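Local coordinates for protein nicotinate-nucleotide--dimethylbenzimidazole phosphoribosyltransferase (Thermus thermophilus HB8, PDB 1WX1) that probably catalyses the transfer of the phosphoribosyl group from nicotinate mononucleotide to 5,6-dimethylbenzimidazole, giving alpha-ribazole 5'-phosphate for cobalamin biosynthesis, at residues A[46-52]-A[93-99]; A[158-162]-A[233-237]; A[247-251]-A[303-308]; A[274-279]-A[294-300]. All coordinates share one frame; numbering follows the deposited sequence.

Contact 1. Residues A[46-52]-A[93-99]; sequences RGAVVVA and DCAVYVL
Residues 47-52 and 94-99 pair in register, Gly47 beside Cys94 and Ala52 beside Leu99, as neighbouring parallel strands of the six-stranded sheet in this alpha/beta fold, where helices lie over both faces. The backbone bonds run evenly along the pair: Gly47 N reaches Asp93 O and Ala95 N reaches Gly47 O, then Val49 N bonds to Ala95 O, Tyr97 N to Val49 O, Val51 N to Tyr97 O and Leu99 N to Val51 O. CA-H...O contacts reinforce them, such as Cys94 CA to Gly47 O at 3.2 Å.

Apolar contacts divide between the two faces. On that of Val49, Val51, Cys94, Val96 and Val98, Val49 CG1 sits 3.9 Å from Cys94 SG and 4.0 Å from Val96 CG2; valine suits it, its beta-branch favouring the strand and its methyls facing helices 70-79 and 306-321. On the other, the edge of the Tyr97 ring brings CE1 to 3.9 Å from Ala48 CB, and the small alanine lets the ring lie close to the strand. The Tyr97 hydroxyl is hydrogen-bonded to Glu153.

Charge is confined to the exposed end. The Arg46 chain, turned about its CB-CG bond (chi2 73°), lays one guanidinium face over the backbone of Cys94 and Ala95. Its NH1 makes a 2.8 Å salt bridge to Asp93 OD1; that oxygen lies near the guanidinium plane, but NH1 meets it from above the carboxylate plane.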
# COMPACT_ATOMS: atom_id res chain seq x y z
N ARG A 46 3.12 -17.04 -2.65
CA ARG A 46 3.97 -16.58 -3.75
C ARG A 46 3.15 -15.93 -4.85
O ARG A 46 2.11 -16.45 -5.25
CB ARG A 46 4.72 -17.78 -4.33
CG ARG A 46 5.64 -17.45 -5.50
CD ARG A 46 6.87 -16.71 -5.02
NE ARG A 46 7.93 -16.72 -6.03
CZ ARG A 46 9.05 -16.02 -5.93
NH1 ARG A 46 9.25 -15.26 -4.87
NH2 ARG A 46 9.96 -16.07 -6.89
N GLY A 47 3.63 -14.81 -5.36
CA GLY A 47 2.93 -14.15 -6.45
C GLY A 47 3.82 -14.18 -7.67
O GLY A 47 4.98 -14.62 -7.58
N ALA A 48 3.30 -13.77 -8.81
CA ALA A 48 4.10 -13.71 -10.03
C ALA A 48 3.62 -12.57 -10.92
O ALA A 48 2.45 -12.21 -10.91
CB ALA A 48 4.03 -15.04 -10.80
N VAL A 49 4.56 -11.98 -11.66
CA VAL A 49 4.23 -10.93 -12.60
C VAL A 49 4.90 -11.32 -13.92
O VAL A 49 6.06 -11.74 -13.94
CB VAL A 49 4.74 -9.52 -12.15
CG1 VAL A 49 6.27 -9.52 -12.00
CG2 VAL A 49 4.33 -8.46 -13.18
N VAL A 50 4.14 -11.25 -15.00
CA VAL A 50 4.67 -11.55 -16.32
C VAL A 50 4.72 -10.22 -17.04
O VAL A 50 3.69 -9.58 -17.26
CB VAL A 50 3.78 -12.53 -17.11
CG1 VAL A 50 4.35 -12.74 -18.51
CG2 VAL A 50 3.69 -13.87 -16.37
N VAL A 51 5.93 -9.79 -17.37
CA VAL A 51 6.13 -8.52 -18.05
C VAL A 51 6.25 -8.79 -19.55
O VAL A 51 7.21 -9.40 -20.00
CB VAL A 51 7.42 -7.83 -17.56
CG1 VAL A 51 7.56 -6.44 -18.20
CG2 VAL A 51 7.40 -7.72 -16.04
N ALA A 52 5.25 -8.34 -20.31
CA ALA A 52 5.23 -8.53 -21.75
C ALA A 52 5.89 -7.33 -22.43
O ALA A 52 5.60 -6.18 -22.09
CB ALA A 52 3.79 -8.68 -22.24
N ASP A 93 7.70 -10.79 -2.55
CA ASP A 93 7.69 -12.25 -2.77
C ASP A 93 6.91 -12.56 -4.04
O ASP A 93 5.91 -13.28 -4.04
CB ASP A 93 7.07 -12.98 -1.57
CG ASP A 93 7.10 -14.49 -1.73
OD1 ASP A 93 8.09 -15.02 -2.29
OD2 ASP A 93 6.14 -15.16 -1.30
N CYS A 94 7.41 -12.02 -5.14
CA CYS A 94 6.78 -12.19 -6.43
C CYS A 94 7.82 -12.57 -7.48
O CYS A 94 8.84 -11.90 -7.62
CB CYS A 94 6.11 -10.86 -6.82
SG CYS A 94 5.30 -10.83 -8.42
N ALA A 95 7.56 -13.66 -8.20
CA ALA A 95 8.46 -14.12 -9.24
C ALA A 95 8.31 -13.19 -10.45
O ALA A 95 7.23 -12.68 -10.71
CB ALA A 95 8.10 -15.56 -9.65
N VAL A 96 9.41 -12.97 -11.17
CA VAL A 96 9.36 -12.11 -12.34
C VAL A 96 9.65 -12.91 -13.60
O VAL A 96 10.67 -13.59 -13.69
CB VAL A 96 10.39 -10.95 -12.25
CG1 VAL A 96 10.37 -10.13 -13.54
CG2 VAL A 96 10.08 -10.05 -11.06
N TYR A 97 8.74 -12.84 -14.56
CA TYR A 97 8.93 -13.52 -15.84
C TYR A 97 8.84 -12.46 -16.92
O TYR A 97 8.05 -11.52 -16.80
CB TYR A 97 7.84 -14.57 -16.09
CG TYR A 97 7.77 -15.67 -15.07
CD1 TYR A 97 7.02 -15.53 -13.90
CD2 TYR A 97 8.47 -16.87 -15.26
CE1 TYR A 97 6.97 -16.54 -12.95
CE2 TYR A 97 8.42 -17.89 -14.32
CZ TYR A 97 7.66 -17.72 -13.17
OH TYR A 97 7.61 -18.73 -12.24
N VAL A 98 9.65 -12.60 -17.96
CA VAL A 98 9.63 -11.65 -19.06
C VAL A 98 9.21 -12.38 -20.33
O VAL A 98 9.65 -13.51 -20.58
CB VAL A 98 11.02 -11.01 -19.28
CG1 VAL A 98 10.95 -9.98 -20.41
CG2 VAL A 98 11.50 -10.34 -18.00
N LEU A 99 8.36 -11.75 -21.13
CA LEU A 99 7.88 -12.34 -22.36
C LEU A 99 8.14 -11.39 -23.53
O LEU A 99 7.66 -10.26 -23.53
CB LEU A 99 6.38 -12.63 -22.26
CG LEU A 99 5.63 -12.96 -23.56
CD1 LEU A 99 6.09 -14.31 -24.09
CD2 LEU A 99 4.12 -12.98 -23.30

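Contact 2. Residues A[158-162]-A[233-237]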
# COMPACT_ATOMS: atom_id res chain seq x y z
N LEU A 158 -1.63 -13.41 -9.71
CA LEU A 158 -0.94 -13.05 -10.94
C LEU A 158 -1.14 -11.62 -11.40
O LEU A 158 -2.24 -11.08 -11.37
CB LEU A 158 -1.43 -14.01 -12.04
CG LEU A 158 -0.83 -13.91 -13.44
CD1 LEU A 158 0.65 -14.28 -13.39
CD2 LEU A 158 -1.60 -14.83 -14.37
N ALA A 159 -0.04 -11.00 -11.82
CA ALA A 159 -0.09 -9.63 -12.32
C ALA A 159 0.58 -9.62 -13.68
O ALA A 159 1.33 -10.53 -14.03
CB ALA A 159 0.65 -8.70 -11.37
N ALA A 160 0.30 -8.58 -14.47
CA ALA A 160 0.92 -8.45 -15.77
C ALA A 160 1.68 -7.13 -15.74
O ALA A 160 1.30 -6.20 -15.01
CB ALA A 160 -0.13 -8.44 -16.89
N GLY A 161 2.75 -7.06 -16.52
CA GLY A 161 3.55 -5.85 -16.61
C GLY A 161 3.76 -5.55 -18.08
O GLY A 161 3.63 -6.44 -18.93
N ASP A 162 4.10 -4.31 -18.39
CA ASP A 162 4.32 -3.90 -19.77
C ASP A 162 5.67 -3.22 -19.96
O ASP A 162 6.18 -2.56 -19.06
CB ASP A 162 3.26 -2.90 -20.20
CG ASP A 162 3.40 -1.58 -19.44
OD1 ASP A 162 3.24 -1.59 -18.20
OD2 ASP A 162 3.68 -0.55 -20.09
N ILE A 233 -0.81 -9.35 -22.95
CA ILE A 233 -1.27 -9.09 -21.60
C ILE A 233 -2.69 -9.63 -21.42
O ILE A 233 -3.04 -10.17 -20.37
CB ILE A 233 -1.16 -7.59 -21.26
CG1 ILE A 233 0.32 -7.27 -20.99
CG2 ILE A 233 -2.03 -7.23 -20.05
CD1 ILE A 233 0.67 -5.80 -20.98
N ALA A 234 -3.51 -9.50 -22.46
CA ALA A 234 -4.87 -10.03 -22.40
C ALA A 234 -4.78 -11.55 -22.22
O ALA A 234 -5.56 -12.15 -21.48
CB ALA A 234 -5.61 -9.70 -23.69
N GLY A 235 -3.81 -12.16 -22.89
CA GLY A 235 -3.62 -13.60 -22.78
C GLY A 235 -3.19 -14.01 -21.38
O GLY A 235 -3.63 -15.05 -20.87
N ILE A 236 -2.34 -13.20 -20.77
CA ILE A 236 -1.87 -13.48 -19.42
C ILE A 236 -3.06 -13.52 -18.47
O ILE A 236 -3.19 -14.44 -17.66
CB ILE A 236 -0.86 -12.40 -18.96
CG1 ILE A 236 0.44 -12.55 -19.77
CG2 ILE A 236 -0.59 -12.52 -17.45
CD1 ILE A 236 1.37 -11.35 -19.66
N TYR A 237 -3.94 -12.52 -18.57
CA TYR A 237 -5.11 -12.46 -17.69
C TYR A 237 -6.15 -13.55 -17.99
O TYR A 237 -6.76 -14.08 -17.07
CB TYR A 237 -5.74 -11.07 -17.74
CG TYR A 237 -4.95 -10.01 -16.98
CD1 TYR A 237 -4.53 -8.84 -17.61
CD2 TYR A 237 -4.61 -10.19 -15.64
CE1 TYR A 237 -3.79 -7.88 -16.93
CE2 TYR A 237 -3.88 -9.23 -14.94
CZ TYR A 237 -3.47 -8.08 -15.60
OH TYR A 237 -2.71 -7.14 -14.93
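Ala160 CB points at helix 233-237 and meets three side chains there: Ile233 CG2 at 3.9 Å, Ile236 CG2 at 4.1 Å and Tyr237 CZ at 3.6 Å. A methyl group suits this place, since the tyrosine and both isoleucines converge on it. Beside it Leu158 crosses Ile236 at about a right angle, its CD2 lying 4.0 Å from Ile236 CG2, while Ile233 CD1 reaches past Ala160 to Gly161 O and Asp162 CB. With CG1 anti to the carbonyl carbon (chi1 -76° and -69°), CG2 of both isoleucines is turned to the strand.

The Tyr237 hydroxyl takes a weak bond from Ala160 N, 3.4 Å from OH and bent to 134°; its stronger partner is Val248 O on the adjoining strand. A phenylalanine here would probably keep much of the packing on Ala160 but leave Val248 O without this hydroxyl.

Farther out, Asp162 is held by Asn167 and by the backbone N of Glu304, the predicted proton acceptor, while Ala147 of helix 133-152 touches both Leu158 and Ile236. The helix runs nearly antiparallel to the strand, the packing of a helix on a parallel sheet as in beta-alpha-beta crossovers.

Contact 3. Residues A[247-251]-A[303-308]; sequences LVLDG and GEGTGA
The carboxylate of Asp250 is gripped by the backbone where helix 306-321 begins, and this is the close-packed part of the contact. Its OD1 accepts from Ala308 N at 3.2 Å, on the anti side, and weakly from Gly307 N at 2.7 Å; OD2 takes Gly305 N at 2.8 Å, from well above the carboxylate plane. With CG turned opposite the backbone N (chi1 -174°), the acid reaches from the strand end across to these amides. A negative charge suits the place, because the positive end of the helix dipole would be expected to stabilise it. An alanine here is likely to leave the amides of Gly305 and Ala308 without their acceptor and the turn less firmly held.

Gly307 allows the close approach, since a side chain there would crowd Asp250 OD1; at Gly303 and Gly305 a CB would jam against the preceding carbonyl oxygen. Gly303 to Thr306 forms a type I' turn, with Gly303 O accepting from both Thr306 N and Thr306 OG1.

Toward the strand the contact is apolar, Val248 CG1 resting 3.6 Å from Ala308 CB. Gly303 is partly exposed, and Glu304, the predicted proton acceptor, barely touches 247-251: its CB is directed away and its OE1 bonds Ile85 N. Strand 247-249 lies between strands 157-163 and 272-274, with helix 306-321 over the Val248 side and Tyr237 of helix 228-242 against Leu247 and Leu249.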
# COMPACT_ATOMS: atom_id res chain seq x y z
N LEU A 247 -6.31 -11.75 -9.93
CA LEU A 247 -5.50 -11.07 -10.94
C LEU A 247 -5.31 -9.61 -10.54
O LEU A 247 -6.27 -8.94 -10.17
CB LEU A 247 -6.19 -11.15 -12.30
CG LEU A 247 -6.65 -12.56 -12.67
CD1 LEU A 247 -7.46 -12.51 -13.96
CD2 LEU A 247 -5.45 -13.48 -12.82
N VAL A 248 -4.08 -9.11 -10.62
CA VAL A 248 -3.79 -7.74 -10.23
C VAL A 248 -3.42 -6.85 -11.42
O VAL A 248 -2.54 -7.18 -12.22
CB VAL A 248 -2.64 -7.69 -9.20
CG1 VAL A 248 -2.52 -6.29 -8.62
CG2 VAL A 248 -2.89 -8.72 -8.10
N LEU A 249 -4.09 -5.71 -11.51
CA LEU A 249 -3.86 -4.75 -12.58
C LEU A 249 -2.73 -3.79 -12.23
O LEU A 249 -2.55 -3.43 -11.07
CB LEU A 249 -5.12 -3.91 -12.84
CG LEU A 249 -6.37 -4.61 -13.34
CD1 LEU A 249 -7.51 -3.59 -13.44
CD2 LEU A 249 -6.10 -5.24 -14.70
N ASP A 250 -1.98 -3.39 -13.25
CA ASP A 250 -0.91 -2.43 -13.07
C ASP A 250 -1.41 -1.09 -13.63
O ASP A 250 -2.52 -0.65 -13.29
CB ASP A 250 0.37 -2.87 -13.79
CG ASP A 250 1.54 -1.94 -13.49
OD1 ASP A 250 1.68 -1.54 -12.32
OD2 ASP A 250 2.33 -1.63 -14.42
N GLY A 251 -0.62 -0.48 -14.50
CA GLY A 251 -0.99 0.81 -15.05
C GLY A 251 -1.87 0.86 -16.29
O GLY A 251 -2.58 -0.09 -16.60
N GLY A 303 5.00 1.77 -14.89
CA GLY A 303 4.53 0.58 -15.59
C GLY A 303 5.37 -0.63 -15.18
O GLY A 303 5.79 -0.72 -14.03
N GLU A 304 5.63 -1.54 -16.12
CA GLU A 304 6.44 -2.74 -15.83
C GLU A 304 5.72 -3.70 -14.87
O GLU A 304 6.24 -4.77 -14.58
CB GLU A 304 7.78 -2.36 -15.18
CG GLU A 304 8.71 -1.50 -16.00
CD GLU A 304 9.99 -1.13 -15.23
OE1 GLU A 304 10.31 -1.80 -14.22
OE2 GLU A 304 10.67 -0.18 -15.65
N GLY A 305 4.54 -3.32 -14.39
CA GLY A 305 3.83 -4.16 -13.44
C GLY A 305 4.15 -3.73 -12.01
O GLY A 305 3.71 -4.36 -11.04
N THR A 306 4.87 -2.62 -11.88
CA THR A 306 5.28 -2.11 -10.57
C THR A 306 4.15 -1.86 -9.59
O THR A 306 4.24 -2.28 -8.43
CB THR A 306 6.09 -0.80 -10.70
OG1 THR A 306 5.35 0.15 -11.48
CG2 THR A 306 7.44 -1.06 -11.35
N GLY A 307 3.11 -1.18 -10.03
CA GLY A 307 1.99 -0.88 -9.15
C GLY A 307 1.29 -2.14 -8.69
O GLY A 307 0.90 -2.26 -7.52
N ALA A 308 1.11 -3.09 -9.60
CA ALA A 308 0.46 -4.34 -9.28
C ALA A 308 1.24 -5.12 -8.23
O ALA A 308 0.66 -5.67 -7.29
CB ALA A 308 0.29 -5.19 -10.54

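Contact 4. Residues A[274-279]-A[294-300]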
# COMPACT_ATOMS: atom_id res chain seq x y z
N ALA A 274 -7.54 -3.83 -8.78
CA ALA A 274 -6.75 -2.71 -9.27
C ALA A 274 -5.63 -2.41 -8.29
O ALA A 274 -5.87 -1.91 -7.18
CB ALA A 274 -7.63 -1.47 -9.46
N GLY A 275 -4.40 -2.72 -8.69
CA GLY A 275 -3.25 -2.49 -7.84
C GLY A 275 -3.06 -1.03 -7.44
O GLY A 275 -2.87 -0.72 -6.26
N HIS A 276 -3.11 -0.13 -8.41
CA HIS A 276 -2.94 1.29 -8.11
C HIS A 276 -3.58 2.17 -9.16
O HIS A 276 -4.19 1.68 -10.12
CB HIS A 276 -1.45 1.64 -8.02
CG HIS A 276 -0.76 1.67 -9.35
ND1 HIS A 276 0.12 2.67 -9.71
CD2 HIS A 276 -0.82 0.82 -10.41
CE1 HIS A 276 0.57 2.43 -10.93
NE2 HIS A 276 0.02 1.32 -11.38
N LEU A 277 -3.45 3.47 -8.96
CA LEU A 277 -3.98 4.45 -9.91
C LEU A 277 -2.77 5.17 -10.48
O LEU A 277 -2.06 5.88 -9.76
CB LEU A 277 -4.91 5.45 -9.21
CG LEU A 277 -5.47 6.54 -10.14
CD1 LEU A 277 -6.29 5.90 -11.26
CD2 LEU A 277 -6.32 7.52 -9.34
N SER A 278 -2.53 4.97 -11.77
CA SER A 278 -1.41 5.60 -12.46
C SER A 278 -1.68 7.08 -12.65
O SER A 278 -2.82 7.53 -12.55
CB SER A 278 -1.21 4.95 -13.83
OG SER A 278 -0.24 5.65 -14.59
N ARG A 279 -0.62 7.84 -12.91
CA ARG A 279 -0.74 9.28 -13.15
C ARG A 279 -1.33 9.47 -14.55
O ARG A 279 -1.85 10.54 -14.87
CB ARG A 279 0.64 9.94 -13.08
CG ARG A 279 0.63 11.45 -13.20
CD ARG A 279 2.06 11.96 -13.34
NE ARG A 279 2.94 11.35 -12.34
CZ ARG A 279 4.25 11.23 -12.46
NH1 ARG A 279 4.86 11.69 -13.55
NH2 ARG A 279 4.96 10.64 -11.51
N PRO A 294 -8.86 1.51 -6.97
CA PRO A 294 -7.40 1.34 -6.85
C PRO A 294 -6.98 1.18 -5.38
O PRO A 294 -7.42 1.94 -4.52
CB PRO A 294 -6.84 2.62 -7.46
CG PRO A 294 -7.97 3.15 -8.30
CD PRO A 294 -9.19 2.84 -7.50
N LEU A 295 -6.12 0.21 -5.11
CA LEU A 295 -5.65 -0.01 -3.75
C LEU A 295 -4.62 1.02 -3.33
O LEU A 295 -4.62 1.48 -2.19
CB LEU A 295 -5.04 -1.41 -3.62
CG LEU A 295 -6.04 -2.56 -3.59
CD1 LEU A 295 -5.30 -3.89 -3.67
CD2 LEU A 295 -6.86 -2.47 -2.32
N LEU A 296 -3.73 1.37 -4.26
CA LEU A 296 -2.67 2.34 -3.99
C LEU A 296 -2.78 3.56 -4.89
O LEU A 296 -3.29 3.48 -6.01
CB LEU A 296 -1.30 1.69 -4.23
CG LEU A 296 -0.92 0.48 -3.39
CD1 LEU A 296 0.33 -0.19 -3.97
CD2 LEU A 296 -0.68 0.92 -1.95
N ASP A 297 -2.28 4.69 -4.40
CA ASP A 297 -2.25 5.93 -5.17
C ASP A 297 -0.95 6.62 -4.76
O ASP A 297 -0.94 7.43 -3.83
CB ASP A 297 -3.44 6.82 -4.84
CG ASP A 297 -3.57 7.97 -5.82
OD1 ASP A 297 -2.54 8.36 -6.41
OD2 ASP A 297 -4.69 8.49 -6.00
N LEU A 298 0.13 6.28 -5.45
CA LEU A 298 1.44 6.84 -5.13
C LEU A 298 2.01 7.71 -6.24
O LEU A 298 3.20 8.00 -6.26
CB LEU A 298 2.41 5.70 -4.81
CG LEU A 298 2.02 4.81 -3.63
CD1 LEU A 298 2.87 3.54 -3.64
CD2 LEU A 298 2.18 5.57 -2.32
N ASP A 299 1.14 8.13 -7.16
CA ASP A 299 1.54 8.97 -8.28
C ASP A 299 2.61 8.30 -9.15
O ASP A 299 3.51 8.96 -9.67
CB ASP A 299 2.04 10.33 -7.77
CG ASP A 299 2.33 11.31 -8.89
OD1 ASP A 299 1.55 11.37 -9.86
OD2 ASP A 299 3.35 12.04 -8.79
N LEU A 300 2.49 6.99 -9.30
CA LEU A 300 3.44 6.23 -10.11
C LEU A 300 3.09 6.40 -11.58
O LEU A 300 1.92 6.53 -11.95
CB LEU A 300 3.38 4.74 -9.73
CG LEU A 300 3.62 4.40 -8.26
CD1 LEU A 300 3.48 2.89 -8.07
CD2 LEU A 300 5.01 4.86 -7.83
O HOH W 1 0.14 5.15 -8.16
O HOH W 2 -1.56 8.18 -8.68
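Leu277 N donates to Leu296 O at 3.0 Å in the middle of two loops that flank helix 281-290 and run together with a single beta bridge, His276 to Leu296, beyond edge strand 272-274 of the parallel sheet. Three other backbone bonds join them: Leu295 N to Ala274 O, Leu296 N to Gly275 O and Arg279 N to Leu300 O.

Where the two loops part, water takes over. One water donates to Leu277 O, accepts from Leu298 N and Leu300 N, and bonds His276 ND1 at 2.9 Å; the imidazole suits the place by offering a ring nitrogen to it. A second water donates to Leu277 O and Asp297 OD1 and accepts weakly from Asp299 N. Ser278 N is bonded to His283 ND1, and its OG to Glu280 N.

Leu277 CB packs 3.8 Å from Pro294 CB, and Leu300 CD1 comes obliquely to the imidazole, 3.7 Å from His276 ND1. Leu296 meets Leu296 of the second subunit, which places this loop pair at the dimer interface.

At the far end Arg279, whose long chain turns about CG-CD (chi3 -48°), holds Asp299 side-on with two nitrogens. NH2 also bonds Arg21 O of the second subunit. Within the pair it donates to Asp299 O at 2.9 Å, while NE forms the salt bridge to Asp299 OD1 at 2.8 Å, from above a carboxylate turned 41° from the guanidinium.

In the fold
Contacts 1, 2 and 3 belong to the buried core and share one parallel sheet: Val50 O bonds Gly161 N between contacts 1 and 2, and Leu158 O bonds Val248 N between contacts 2 and 3. Contact 4 is partly buried, about 19 Å from contact 1 between centres, and reaches the second subunit. Chemistry follows place. Strand pairing dominates contact 1 and apolar helix packing contact 2, whereas contact 3 puts a buried carboxylate beside a helix start, and contact 4 joins loops by a few backbone bonds, waters and a salt bridge. Contacts 3 and 4 meet where Leu249 O bonds Gly275 N and the His276 ring packs on Asp250 and Gly307.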